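Local coordinates for protein O-ureido-L-serine synthase (Streptomyces lavendulae, PDB 3X44) that uses pyridoxal phosphate to join hydroxyurea to O-acetyl-L-serine, giving O-ureido-L-serine for D-cycloserine biosynthesis, and also makes L-cysteine from sulfide, at residues Ala23-Thr27 / Ala277-Gly283; Leu59-Gly63 / Arg85-Phe89; Leu119-Asn125 / Ala223-Val227; Ile260-Ala266 / Met289-Glu295. The protein carries 1 engineered substitution. All coordinates share one frame; numbering follows the deposited sequence.

Interaction 1: residues Ala23-Thr27 / Ala277-Gly283; sequences APEHT and AEHAPEG
His26 sits in the type I beta turn Pro24-Thr27, which leads into strand 28-33, and its side chain reaches into the bend where helix 264-278 ends and the chain turns toward strand 285-290. The CB of His26 rests against the CB of Glu282, 4.0 Å away. From there the ring enters the bend with CG placed between the backbone N and the carbonyl carbon (chi1 65°). His26 CD2 passes 3.0 Å from Ala280 O, and His26 CE1 lies 3.5 Å from Ala277 O. At the tip, His26 NE2 donates a weak, strongly bent hydrogen bond to Ala280 O at 2.8 Å, in which the acceptor sits at the ring edge. One face of the ring carries the CG2 of Thr27, off toward the rim. Beside the histidine, Pro24 CD packs on the CB of Ala277 at 3.7 Å. The backbones join at the far end of the bend, where Gly283 N donates to His26 O at 2.7 Å, almost in line with the C=O bond (173° at the oxygen).

Interaction 2: residues Leu59-Gly63 / Arg85-Phe89; sequences LLKPG and RGYRF
Two loops leading into the neighbouring inner strands of the parallel four-stranded sheet meet here: 59-63, which runs from helix 43-56 into strand 65-70, and 85-89, which runs from the end of helix 73-85 into strand 88-94. Tyr87 lies across the first loop. Leu60 CD1 stands over one face of its ring, off toward the rim and 4.1 Å from Tyr87 CZ, while the carbonyl oxygen of Arg85 lies over the opposite face. At the edge, in the ring plane, Lys61 O comes within 3.2 Å of Tyr87 CE1. With CG anti to the carbonyl carbon (chi1 -66°), the ring reaches along the loop until Tyr87 OH passes 3.8 Å from Leu60 CB; that hydroxyl is hydrogen-bonded to Glu55 of helix 43-56, which also forms a salt bridge with Arg85. Loop 59-63 leads into a right-handed beta-alpha-beta crossover (strand 65-70, helix 73-85, strand 88-94), and 85-89 is its helix-to-strand connection. Gly86, the first residue to leave the helix, has positive phi and turns its carbonyl toward the other loop, where Gly63 N donates to Gly86 O at 3.0 Å in a nearly straight bond (160° at the hydrogen). Farther out, the bent chain of Arg88 brings NH1 to Gly63 O at 3.1 Å, a weak hydrogen bond, while Arg88 CD lies 3.3 Å from the same oxygen.

Interaction 3: residues Leu119-Asn125 / Ala223-Val227; sequences LGSKGGN and APNFV. With PUS ((E)-O-(carbamoylamino)-N-({3-hydroxy-2-methyl-5-[(phosphonooxy)methyl]pyridin-4-yl}methylidene)-L-serine), chain C.
The ureido end of the bound O-ureido-L-serine external aldimine is held where the start of helix 120-135 meets the loop 223-227. Ser121 OG donates to OZ1 of the ligand at 2.6 Å, and Pro224 CB packs against the same oxygen at 3.4 Å. Behind them, the side-chain amide of Asn225 bonds to backbone atoms where the helix begins. Asn225 OD1 accepts from Lys122 N at 2.9 Å, with the donor in the carbonyl plane on a lone pair. Asn225 ND2 donates to Leu119 O, also at 2.9 Å, but from above the plane of that carbonyl. Asn225 is the centre of an inverse gamma turn, and a water joins Asn225 O to Lys122 NZ. Next in the chain, Phe226 points its ring edge at the helix backbone, with Phe226 CE1 3.6 Å from Lys122 N. Phe226 CG, placed between its backbone N and carbonyl carbon (chi1 56°), turns the ring toward the helix, and Pro224 CB lies over one face, toward the rim. Phe143 packs edge-to-face with this ring. Phe226 CZ is 3.4 Å from Asn125 ND2, the amide and ring planes being 49° apart.

Interaction 4: residues Ile260-Ala266 / Met289-Glu295; sequences IFAGISA and MLPDTGE. With PUS ((E)-O-(carbamoylamino)-N-({3-hydroxy-2-methyl-5-[(phosphonooxy)methyl]pyridin-4-yl}methylidene)-L-serine), chain C.
Leu290, at the end of strand 285-290, packs its CB on Ala266 CB and crosses Ile260 at about a right angle, Leu290 CD1 to Ile260 CG2 3.7 Å. Pro291 follows, with Pro291 CG 3.2 Å from Ser265 OG and Pro291 CB 3.1 Å from N1 of the bound external aldimine. Ser265 OG donates to this N1 at 2.7 Å, a serine-to-pyridine-nitrogen bond as in other fold type II PLP enzymes such as the cysteine synthases. The hydroxyl is turned there by its torsion (chi1 72°), between the backbone N and the carbonyl carbon, near the start of helix 264-278. A water donates to Ser265 OG and to Asp292 OD1, linking the two. Asp292 OD2 is taken up by Tyr297 and Asn73, and lies 3.3 Å from C2A, the ring methyl of the external aldimine. Through its backbone O, Asp292 accepts from Gly263 N, the N-cap residue of the helix, at 3.1 Å. Thr293 forms a single backbone bridge with Ala262, and its OG1 accepts from Glu295 N in an ST turn. Gly294 N donates to Phe261 O, while Gly294 CA sits over the Phe261 ring in a CH-pi contact, roughly 3.7 Å from the centroid.

How the interactions relate
Interactions 3 and 4 bind two separate parts of one ligand: 119-125 / 223-227 holds the ureido group, 260-266 / 289-295 the pyridine nitrogen. Their centres lie 22 Å apart and their nearest atoms about 8 Å, with the external aldimine spanning the gap. Interaction 4 shares helix 264-278 with interaction 1: the helix start faces the cofactor, whereas its end meets the loop 23-27; the centres of interactions 1 and 4 are 23 Å apart. Both adjoin the six-stranded mixed sheet that holds strands 28-33 and 285-290. Interaction 2 belongs to the four-stranded parallel sheet and is far from the site, its centre 26 Å from that of interaction 3. Interactions 1 and 2, on opposite sides of the chain's centre, have centres 49 Å apart.

Interaction 1: residues Ala23-Thr27 / Ala277-Gly283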
loop_
_atom_site.group_PDB
_atom_site.type_symbol
_atom_site.label_atom_id
_atom_site.label_comp_id
_atom_site.label_asym_id
_atom_site.label_seq_id
_atom_site.Cartn_x
_atom_site.Cartn_y
_atom_site.Cartn_z
ATOM N N ALA A 23 8.742 -2.159 -26.011
ATOM C CA ALA A 23 9.504 -3.402 -25.976
ATOM C C ALA A 23 9.204 -4.361 -27.120
ATOM O O ALA A 23 8.084 -4.415 -27.618
ATOM C CB ALA A 23 9.264 -4.110 -24.652
ATOM N N PRO A 24 10.222 -5.123 -27.561
ATOM C CA PRO A 24 10.026 -6.089 -28.649
ATOM C C PRO A 24 8.955 -7.093 -28.210
ATOM O O PRO A 24 8.945 -7.540 -27.062
ATOM C CB PRO A 24 11.403 -6.734 -28.818
ATOM C CG PRO A 24 12.367 -5.754 -28.206
ATOM C CD PRO A 24 11.617 -5.096 -27.086
ATOM N N GLU A 25 8.057 -7.440 -29.127
ATOM C CA GLU A 25 6.946 -8.353 -28.844
ATOM C C GLU A 25 7.226 -9.592 -27.996
ATOM O O GLU A 25 6.438 -9.927 -27.111
ATOM C CB GLU A 25 6.290 -8.798 -30.156
ATOM C CG GLU A 25 4.779 -8.972 -30.056
ATOM C CD GLU A 25 4.284 -10.237 -30.737
ATOM O OE1 GLU A 25 4.854 -10.612 -31.786
ATOM O OE2 GLU A 25 3.324 -10.855 -30.225
ATOM N N HIS A 26 8.335 -10.274 -28.264
ATOM C CA HIS A 26 8.672 -11.493 -27.529
ATOM C C HIS A 26 9.239 -11.271 -26.125
ATOM O O HIS A 26 9.611 -12.230 -25.441
ATOM C CB HIS A 26 9.656 -12.333 -28.349
ATOM C CG HIS A 26 10.991 -11.681 -28.544
ATOM N ND1 HIS A 26 11.170 -10.568 -29.338
ATOM C CD2 HIS A 26 12.213 -11.987 -28.045
ATOM C CE1 HIS A 26 12.444 -10.215 -29.319
ATOM N NE2 HIS A 26 13.098 -11.060 -28.543
ATOM N N THR A 27 9.302 -10.018 -25.690
ATOM C CA THR A 27 9.840 -9.720 -24.371
ATOM C C THR A 27 8.957 -8.798 -23.536
ATOM O O THR A 27 7.914 -8.320 -23.990
ATOM C CB THR A 27 11.225 -9.072 -24.476
ATOM O OG1 THR A 27 11.081 -7.713 -24.918
ATOM C CG2 THR A 27 12.099 -9.838 -25.456
ATOM N N ALA A 277 16.913 -6.662 -25.307
ATOM C CA ALA A 277 15.648 -7.316 -25.621
ATOM C C ALA A 277 15.544 -7.713 -27.090
ATOM O O ALA A 277 14.955 -8.747 -27.421
ATOM C CB ALA A 277 14.490 -6.407 -25.246
ATOM N N GLU A 278 16.117 -6.882 -27.955
ATOM C CA GLU A 278 16.111 -7.100 -29.395
ATOM C C GLU A 278 16.616 -8.483 -29.802
ATOM O O GLU A 278 15.992 -9.162 -30.617
ATOM C CB GLU A 278 16.968 -6.032 -30.085
ATOM C CG GLU A 278 16.174 -4.987 -30.861
ATOM C CD GLU A 278 16.901 -3.650 -30.962
ATOM O OE1 GLU A 278 16.977 -3.088 -32.076
ATOM O OE2 GLU A 278 17.397 -3.160 -29.924
ATOM N N HIS A 279 17.744 -8.899 -29.235
ATOM C CA HIS A 279 18.327 -10.195 -29.569
ATOM C C HIS A 279 18.204 -11.238 -28.455
ATOM O O HIS A 279 18.974 -12.202 -28.415
ATOM C CB HIS A 279 19.810 -10.033 -29.939
ATOM C CG HIS A 279 20.138 -8.724 -30.593
ATOM N ND1 HIS A 279 21.284 -8.017 -30.304
ATOM C CD2 HIS A 279 19.473 -7.999 -31.525
ATOM C CE1 HIS A 279 21.312 -6.910 -31.026
ATOM N NE2 HIS A 279 20.225 -6.876 -31.776
ATOM N N ALA A 280 17.235 -11.056 -27.562
ATOM C CA ALA A 280 17.037 -11.993 -26.452
ATOM C C ALA A 280 15.974 -13.051 -26.755
ATOM O O ALA A 280 15.099 -12.842 -27.591
ATOM C CB ALA A 280 16.655 -11.226 -25.185
ATOM N N PRO A 281 16.050 -14.214 -26.087
ATOM C CA PRO A 281 15.064 -15.278 -26.315
ATOM C C PRO A 281 13.664 -14.863 -25.884
ATOM O O PRO A 281 13.497 -14.007 -25.016
ATOM C CB PRO A 281 15.588 -16.447 -25.483
ATOM C CG PRO A 281 16.479 -15.827 -24.463
ATOM C CD PRO A 281 17.078 -14.613 -25.109
ATOM N N GLU A 282 12.657 -15.477 -26.494
ATOM C CA GLU A 282 11.271 -15.173 -26.171
ATOM C C GLU A 282 10.997 -15.386 -24.682
ATOM O O GLU A 282 11.519 -16.319 -24.079
ATOM C CB GLU A 282 10.339 -16.059 -26.999
ATOM C CG GLU A 282 10.806 -16.274 -28.434
ATOM C CD GLU A 282 9.651 -16.400 -29.415
ATOM O OE1 GLU A 282 9.798 -15.951 -30.574
ATOM O OE2 GLU A 282 8.596 -16.948 -29.025
ATOM N N GLY A 283 10.178 -14.516 -24.099
ATOM C CA GLY A 283 9.851 -14.626 -22.686
ATOM C C GLY A 283 10.769 -13.833 -21.768
ATOM O O GLY A 283 10.459 -13.628 -20.595
#

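Interaction 2: residues Leu59-Gly63 / Arg85-Phe89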
loop_
_atom_site.group_PDB
_atom_site.type_symbol
_atom_site.label_atom_id
_atom_site.label_comp_id
_atom_site.label_asym_id
_atom_site.label_seq_id
_atom_site.Cartn_x
_atom_site.Cartn_y
_atom_site.Cartn_z
ATOM N N LEU A 59 26.703 12.579 14.633
ATOM C CA LEU A 59 27.460 13.484 13.771
ATOM C C LEU A 59 26.629 14.668 13.287
ATOM O O LEU A 59 27.164 15.610 12.701
ATOM C CB LEU A 59 27.997 12.733 12.552
ATOM C CG LEU A 59 29.030 11.630 12.787
ATOM C CD1 LEU A 59 29.256 10.867 11.491
ATOM C CD2 LEU A 59 30.336 12.241 13.286
ATOM N N LEU A 60 25.321 14.617 13.518
ATOM C CA LEU A 60 24.436 15.693 13.084
ATOM C C LEU A 60 23.528 16.166 14.202
ATOM O O LEU A 60 22.936 15.363 14.918
ATOM C CB LEU A 60 23.574 15.238 11.901
ATOM C CG LEU A 60 24.109 15.461 10.482
ATOM C CD1 LEU A 60 23.032 15.049 9.477
ATOM C CD2 LEU A 60 24.493 16.918 10.275
ATOM N N LYS A 61 23.419 17.479 14.344
ATOM C CA LYS A 61 22.576 18.073 15.369
ATOM C C LYS A 61 21.775 19.185 14.708
ATOM O O LYS A 61 22.195 19.740 13.697
ATOM C CB LYS A 61 23.448 18.621 16.514
ATOM C CG LYS A 61 23.107 20.031 16.985
ATOM C CD LYS A 61 24.120 20.535 18.007
ATOM C CE LYS A 61 25.053 21.588 17.408
ATOM N NZ LYS A 61 26.320 20.990 16.890
ATOM N N PRO A 62 20.596 19.510 15.257
ATOM C CA PRO A 62 19.769 20.573 14.672
ATOM C C PRO A 62 20.552 21.861 14.420
ATOM O O PRO A 62 21.302 22.326 15.283
ATOM C CB PRO A 62 18.639 20.773 15.689
ATOM C CG PRO A 62 19.012 19.961 16.892
ATOM C CD PRO A 62 19.963 18.900 16.436
ATOM N N GLY A 63 20.371 22.428 13.232
ATOM C CA GLY A 63 21.069 23.652 12.880
ATOM C C GLY A 63 22.407 23.388 12.211
ATOM O O GLY A 63 23.046 24.314 11.707
ATOM N N ARG A 85 14.056 18.314 8.168
ATOM C CA ARG A 85 14.608 17.946 9.459
ATOM C C ARG A 85 15.293 19.038 10.280
ATOM O O ARG A 85 15.754 18.775 11.395
ATOM C CB ARG A 85 15.547 16.751 9.271
ATOM C CG ARG A 85 14.799 15.470 8.953
ATOM C CD ARG A 85 15.730 14.270 8.822
ATOM N NE ARG A 85 15.989 13.625 10.110
ATOM C CZ ARG A 85 15.127 12.842 10.751
ATOM N NH1 ARG A 85 13.929 12.592 10.234
ATOM N NH2 ARG A 85 15.465 12.305 11.915
ATOM N N GLY A 86 15.347 20.253 9.745
ATOM C CA GLY A 86 15.962 21.353 10.469
ATOM C C GLY A 86 17.466 21.487 10.310
ATOM O O GLY A 86 18.171 21.776 11.278
ATOM N N TYR A 87 17.961 21.283 9.095
ATOM C CA TYR A 87 19.387 21.406 8.820
ATOM C C TYR A 87 19.643 22.478 7.765
ATOM O O TYR A 87 18.712 22.990 7.134
ATOM C CB TYR A 87 19.959 20.075 8.320
ATOM C CG TYR A 87 19.949 18.971 9.351
ATOM C CD1 TYR A 87 20.665 19.099 10.540
ATOM C CD2 TYR A 87 19.202 17.810 9.146
ATOM C CE1 TYR A 87 20.636 18.092 11.505
ATOM C CE2 TYR A 87 19.169 16.803 10.105
ATOM C CZ TYR A 87 19.886 16.952 11.282
ATOM O OH TYR A 87 19.852 15.964 12.239
ATOM N N ARG A 88 20.915 22.826 7.601
ATOM C CA ARG A 88 21.336 23.795 6.603
ATOM C C ARG A 88 22.077 22.951 5.574
ATOM O O ARG A 88 22.762 21.995 5.941
ATOM C CB ARG A 88 22.277 24.838 7.221
ATOM C CG ARG A 88 21.561 25.946 7.990
ATOM C CD ARG A 88 22.339 26.363 9.240
ATOM N NE ARG A 88 21.736 27.514 9.912
ATOM C CZ ARG A 88 22.146 28.006 11.079
ATOM N NH1 ARG A 88 23.169 27.451 11.718
ATOM N NH2 ARG A 88 21.540 29.062 11.607
ATOM N N PHE A 89 21.933 23.284 4.297
ATOM C CA PHE A 89 22.593 22.530 3.240
ATOM C C PHE A 89 23.297 23.430 2.222
ATOM O O PHE A 89 22.785 24.489 1.845
ATOM C CB PHE A 89 21.578 21.629 2.514
ATOM C CG PHE A 89 22.179 20.843 1.380
ATOM C CD1 PHE A 89 23.179 19.903 1.623
ATOM C CD2 PHE A 89 21.791 21.084 0.065
ATOM C CE1 PHE A 89 23.793 19.218 0.579
ATOM C CE2 PHE A 89 22.395 20.407 -0.992
ATOM C CZ PHE A 89 23.401 19.471 -0.736
#

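Interaction 3: residues Leu119-Asn125 / Ala223-Val227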
loop_
_atom_site.group_PDB
_atom_site.type_symbol
_atom_site.label_atom_id
_atom_site.label_comp_id
_atom_site.label_asym_id
_atom_site.label_seq_id
_atom_site.Cartn_x
_atom_site.Cartn_y
_atom_site.Cartn_z
ATOM N N LEU A 119 35.878 20.082 -14.604
ATOM C CA LEU A 119 36.716 19.494 -13.555
ATOM C C LEU A 119 36.140 18.184 -13.006
ATOM O O LEU A 119 36.823 17.443 -12.294
ATOM C CB LEU A 119 36.896 20.484 -12.400
ATOM C CG LEU A 119 37.684 21.767 -12.656
ATOM C CD1 LEU A 119 37.612 22.636 -11.413
ATOM C CD2 LEU A 119 39.136 21.451 -13.010
ATOM N N GLY A 120 34.881 17.906 -13.336
ATOM C CA GLY A 120 34.240 16.689 -12.864
ATOM C C GLY A 120 33.995 16.691 -11.368
ATOM O O GLY A 120 34.338 17.651 -10.672
ATOM N N SER A 121 33.407 15.609 -10.866
ATOM C CA SER A 121 33.114 15.491 -9.449
ATOM C C SER A 121 34.394 15.371 -8.631
ATOM O O SER A 121 34.388 15.565 -7.422
ATOM C CB SER A 121 32.218 14.283 -9.196
ATOM O OG SER A 121 30.925 14.507 -9.729
ATOM N N LYS A 122 35.497 15.049 -9.288
ATOM C CA LYS A 122 36.745 14.940 -8.566
ATOM C C LYS A 122 37.059 16.339 -8.056
ATOM O O LYS A 122 37.384 16.524 -6.882
ATOM C CB LYS A 122 37.862 14.438 -9.479
ATOM C CG LYS A 122 39.147 14.089 -8.718
ATOM C CD LYS A 122 40.256 13.621 -9.654
ATOM C CE LYS A 122 39.899 12.300 -10.324
ATOM N NZ LYS A 122 41.103 11.437 -10.530
ATOM N N GLY A 123 36.928 17.323 -8.943
ATOM C CA GLY A 123 37.188 18.701 -8.570
ATOM C C GLY A 123 36.187 19.205 -7.544
ATOM O O GLY A 123 36.542 19.933 -6.617
ATOM N N GLY A 124 34.928 18.814 -7.707
ATOM C CA GLY A 124 33.896 19.239 -6.779
ATOM C C GLY A 124 34.075 18.717 -5.364
ATOM O O GLY A 124 33.804 19.423 -4.393
ATOM N N ASN A 125 34.533 17.477 -5.238
ATOM C CA ASN A 125 34.730 16.875 -3.925
ATOM C C ASN A 125 35.812 17.603 -3.144
ATOM O O ASN A 125 35.731 17.745 -1.924
ATOM C CB ASN A 125 35.112 15.402 -4.072
ATOM C CG ASN A 125 33.930 14.534 -4.431
ATOM O OD1 ASN A 125 32.773 14.953 -4.298
ATOM N ND2 ASN A 125 34.209 13.317 -4.889
ATOM N N ALA A 223 28.467 8.731 -14.407
ATOM C CA ALA A 223 29.899 8.733 -14.605
ATOM C C ALA A 223 30.774 9.864 -14.085
ATOM O O ALA A 223 31.122 10.787 -14.827
ATOM C CB ALA A 223 30.178 8.529 -16.089
ATOM N N PRO A 224 31.131 9.817 -12.794
ATOM C CA PRO A 224 31.996 10.860 -12.230
ATOM C C PRO A 224 33.400 10.537 -12.776
ATOM O O PRO A 224 33.627 9.427 -13.268
ATOM C CB PRO A 224 31.891 10.628 -10.729
ATOM C CG PRO A 224 31.633 9.155 -10.612
ATOM C CD PRO A 224 30.718 8.837 -11.774
ATOM N N ASN A 225 34.342 11.475 -12.705
ATOM C CA ASN A 225 35.675 11.201 -13.245
ATOM C C ASN A 225 36.625 10.456 -12.304
ATOM O O ASN A 225 37.788 10.835 -12.147
ATOM C CB ASN A 225 36.333 12.497 -13.742
ATOM C CG ASN A 225 36.291 13.614 -12.719
ATOM O OD1 ASN A 225 35.521 13.570 -11.759
ATOM N ND2 ASN A 225 37.126 14.631 -12.924
ATOM N N PHE A 226 36.117 9.390 -11.695
ATOM C CA PHE A 226 36.888 8.535 -10.796
ATOM C C PHE A 226 36.020 7.321 -10.460
ATOM O O PHE A 226 34.809 7.329 -10.717
ATOM C CB PHE A 226 37.285 9.283 -9.509
ATOM C CG PHE A 226 36.116 9.867 -8.745
ATOM C CD1 PHE A 226 35.818 11.225 -8.831
ATOM C CD2 PHE A 226 35.314 9.056 -7.940
ATOM C CE1 PHE A 226 34.731 11.775 -8.126
ATOM C CE2 PHE A 226 34.230 9.594 -7.236
ATOM C CZ PHE A 226 33.940 10.958 -7.331
ATOM N N VAL A 227 36.632 6.270 -9.920
ATOM C CA VAL A 227 35.878 5.076 -9.543
ATOM C C VAL A 227 35.489 5.245 -8.071
ATOM O O VAL A 227 36.356 5.297 -7.192
ATOM C CB VAL A 227 36.718 3.789 -9.707
ATOM C CG1 VAL A 227 35.884 2.575 -9.315
ATOM C CG2 VAL A 227 37.206 3.660 -11.145
HETATM N N PUS C . 23.204 11.378 -8.831
HETATM C CA PUS C . 24.171 11.763 -7.726
HETATM C CB PUS C . 25.657 11.448 -8.124
HETATM O OG PUS C . 26.025 12.195 -9.370
HETATM N ND PUS C . 27.427 12.546 -9.371
HETATM C CE PUS C . 28.216 12.140 -10.391
HETATM N NZ2 PUS C . 27.836 11.115 -11.174
HETATM O OZ1 PUS C . 29.252 12.688 -10.597
HETATM C C PUS C . 24.022 13.274 -7.443
HETATM O O PUS C . 23.009 13.834 -7.757
HETATM O OT PUS C . 24.915 13.886 -6.909
HETATM C C2 PUS C . 20.512 10.265 -12.193
HETATM C C3 PUS C . 21.282 10.668 -11.001
HETATM C C4 PUS C . 22.208 9.703 -10.397
HETATM C C5 PUS C . 22.314 8.362 -10.984
HETATM C C6 PUS C . 21.496 8.051 -12.166
HETATM C C2A PUS C . 19.586 11.240 -12.864
HETATM C C4A PUS C . 23.158 10.118 -9.295
HETATM C C5A PUS C . 23.246 7.311 -10.401
HETATM N N1 PUS C . 20.654 8.995 -12.712
HETATM O O3 PUS C . 21.086 11.879 -10.447
HETATM O O1P PUS C . 24.498 7.352 -7.620
HETATM O O2P PUS C . 23.146 5.460 -7.194
HETATM O O3P PUS C . 24.710 5.414 -8.984
HETATM O O4P PUS C . 22.715 6.787 -9.138
HETATM P P PUS C . 23.775 6.254 -8.234
HETATM O O HOH W 1 40.450 9.647 -12.160
#

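Interaction 4: residues Ile260-Ala266 / Met289-Glu295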
loop_
_atom_site.group_PDB
_atom_site.type_symbol
_atom_site.label_atom_id
_atom_site.label_comp_id
_atom_site.label_asym_id
_atom_site.label_seq_id
_atom_site.Cartn_x
_atom_site.Cartn_y
_atom_site.Cartn_z
ATOM N N ILE A 260 5.479 8.095 -19.921
ATOM C CA ILE A 260 6.418 8.115 -18.799
ATOM C C ILE A 260 7.507 9.137 -19.121
ATOM O O ILE A 260 8.303 8.951 -20.043
ATOM C CB ILE A 260 7.050 6.728 -18.560
ATOM C CG1 ILE A 260 5.950 5.710 -18.250
ATOM C CG2 ILE A 260 8.014 6.788 -17.374
ATOM C CD1 ILE A 260 6.408 4.270 -18.310
ATOM N N PHE A 261 7.511 10.227 -18.355
ATOM C CA PHE A 261 8.450 11.327 -18.536
ATOM C C PHE A 261 9.606 11.232 -17.544
ATOM O O PHE A 261 9.444 11.524 -16.363
ATOM C CB PHE A 261 7.708 12.653 -18.353
ATOM C CG PHE A 261 8.503 13.854 -18.756
ATOM C CD1 PHE A 261 9.229 13.857 -19.946
ATOM C CD2 PHE A 261 8.528 14.988 -17.946
ATOM C CE1 PHE A 261 9.965 14.969 -20.322
ATOM C CE2 PHE A 261 9.261 16.107 -18.313
ATOM C CZ PHE A 261 9.984 16.100 -19.505
ATOM N N ALA A 262 10.777 10.848 -18.043
ATOM C CA ALA A 262 11.954 10.672 -17.198
ATOM C C ALA A 262 13.193 11.380 -17.732
ATOM O O ALA A 262 13.196 11.901 -18.847
ATOM C CB ALA A 262 12.232 9.182 -17.027
ATOM N N GLY A 263 14.256 11.382 -16.931
ATOM C CA GLY A 263 15.484 12.048 -17.334
ATOM C C GLY A 263 16.320 11.320 -18.376
ATOM O O GLY A 263 15.885 10.328 -18.957
ATOM N N ILE A 264 17.530 11.825 -18.606
ATOM C CA ILE A 264 18.439 11.243 -19.584
ATOM C C ILE A 264 18.942 9.875 -19.174
ATOM O O ILE A 264 18.866 8.928 -19.952
ATOM C CB ILE A 264 19.656 12.143 -19.836
ATOM C CG1 ILE A 264 19.245 13.613 -19.781
ATOM C CG2 ILE A 264 20.264 11.816 -21.187
ATOM C CD1 ILE A 264 18.365 14.054 -20.949
ATOM N N SER A 265 19.454 9.766 -17.950
ATOM C CA SER A 265 19.954 8.486 -17.471
ATOM C C SER A 265 18.843 7.453 -17.561
ATOM O O SER A 265 19.104 6.267 -17.753
ATOM C CB SER A 265 20.456 8.598 -16.026
ATOM O OG SER A 265 19.390 8.751 -15.112
ATOM N N ALA A 266 17.604 7.913 -17.428
ATOM C CA ALA A 266 16.461 7.018 -17.510
ATOM C C ALA A 266 16.343 6.503 -18.942
ATOM O O ALA A 266 16.151 5.303 -19.171
ATOM C CB ALA A 266 15.188 7.747 -17.099
ATOM N N MET A 289 16.021 0.913 -14.435
ATOM C CA MET A 289 15.853 1.984 -13.460
ATOM C C MET A 289 15.661 3.332 -14.149
ATOM O O MET A 289 16.373 3.656 -15.093
ATOM C CB MET A 289 17.085 2.085 -12.556
ATOM C CG MET A 289 17.359 0.863 -11.709
ATOM S SD MET A 289 16.124 0.672 -10.415
ATOM C CE MET A 289 16.410 2.152 -9.432
ATOM N N LEU A 290 14.685 4.103 -13.678
ATOM C CA LEU A 290 14.420 5.443 -14.197
ATOM C C LEU A 290 14.659 6.312 -12.956
ATOM O O LEU A 290 13.765 6.507 -12.126
ATOM C CB LEU A 290 12.969 5.580 -14.678
ATOM C CG LEU A 290 12.367 4.498 -15.587
ATOM C CD1 LEU A 290 11.045 5.017 -16.135
ATOM C CD2 LEU A 290 13.319 4.131 -16.725
ATOM N N PRO A 291 15.889 6.818 -12.808
ATOM C CA PRO A 291 16.314 7.656 -11.680
ATOM C C PRO A 291 15.542 8.919 -11.334
ATOM O O PRO A 291 15.376 9.227 -10.153
ATOM C CB PRO A 291 17.783 7.943 -11.987
ATOM C CG PRO A 291 18.209 6.765 -12.853
ATOM C CD PRO A 291 17.006 6.572 -13.739
ATOM N N ASP A 292 15.068 9.654 -12.331
ATOM C CA ASP A 292 14.354 10.882 -12.023
ATOM C C ASP A 292 13.320 11.319 -13.051
ATOM O O ASP A 292 13.146 10.688 -14.097
ATOM C CB ASP A 292 15.358 12.020 -11.780
ATOM C CG ASP A 292 16.139 12.408 -13.034
ATOM O OD1 ASP A 292 15.883 11.841 -14.121
ATOM O OD2 ASP A 292 17.017 13.295 -12.918
ATOM N N THR A 293 12.630 12.406 -12.720
ATOM C CA THR A 293 11.600 12.974 -13.580
ATOM C C THR A 293 12.271 13.746 -14.699
ATOM O O THR A 293 13.379 14.258 -14.535
ATOM C CB THR A 293 10.707 13.955 -12.790
ATOM O OG1 THR A 293 9.882 14.696 -13.695
ATOM C CG2 THR A 293 11.568 14.929 -11.992
ATOM N N GLY A 294 11.609 13.827 -15.843
ATOM C CA GLY A 294 12.180 14.582 -16.942
ATOM C C GLY A 294 11.989 16.085 -16.763
ATOM O O GLY A 294 12.578 16.875 -17.489
ATOM N N GLU A 295 11.179 16.489 -15.789
ATOM C CA GLU A 295 10.907 17.911 -15.565
ATOM C C GLU A 295 12.095 18.803 -15.180
ATOM O O GLU A 295 11.982 20.026 -15.213
ATOM C CB GLU A 295 9.783 18.082 -14.534
ATOM C CG GLU A 295 8.777 19.186 -14.907
ATOM C CD GLU A 295 7.469 19.105 -14.129
ATOM O OE1 GLU A 295 6.841 20.163 -13.911
ATOM O OE2 GLU A 295 7.063 17.989 -13.734
HETATM N N PUS C . 23.204 11.378 -8.831
HETATM C CA PUS C . 24.171 11.763 -7.726
HETATM C CB PUS C . 25.657 11.448 -8.124
HETATM O OG PUS C . 26.025 12.195 -9.370
HETATM N ND PUS C . 27.427 12.546 -9.371
HETATM C CE PUS C . 28.216 12.140 -10.391
HETATM N NZ2 PUS C . 27.836 11.115 -11.174
HETATM O OZ1 PUS C . 29.252 12.688 -10.597
HETATM C C PUS C . 24.022 13.274 -7.443
HETATM O O PUS C . 23.009 13.834 -7.757
HETATM O OT PUS C . 24.915 13.886 -6.909
HETATM C C2 PUS C . 20.512 10.265 -12.193
HETATM C C3 PUS C . 21.282 10.668 -11.001
HETATM C C4 PUS C . 22.208 9.703 -10.397
HETATM C C5 PUS C . 22.314 8.362 -10.984
HETATM C C6 PUS C . 21.496 8.051 -12.166
HETATM C C2A PUS C . 19.586 11.240 -12.864
HETATM C C4A PUS C . 23.158 10.118 -9.295
HETATM C C5A PUS C . 23.246 7.311 -10.401
HETATM N N1 PUS C . 20.654 8.995 -12.712
HETATM O O3 PUS C . 21.086 11.879 -10.447
HETATM O O1P PUS C . 24.498 7.352 -7.620
HETATM O O2P PUS C . 23.146 5.460 -7.194
HETATM O O3P PUS C . 24.710 5.414 -8.984
HETATM O O4P PUS C . 22.715 6.787 -9.138
HETATM P P PUS C . 23.775 6.254 -8.234
HETATM O O HOH W 2 17.113 9.814 -15.411
#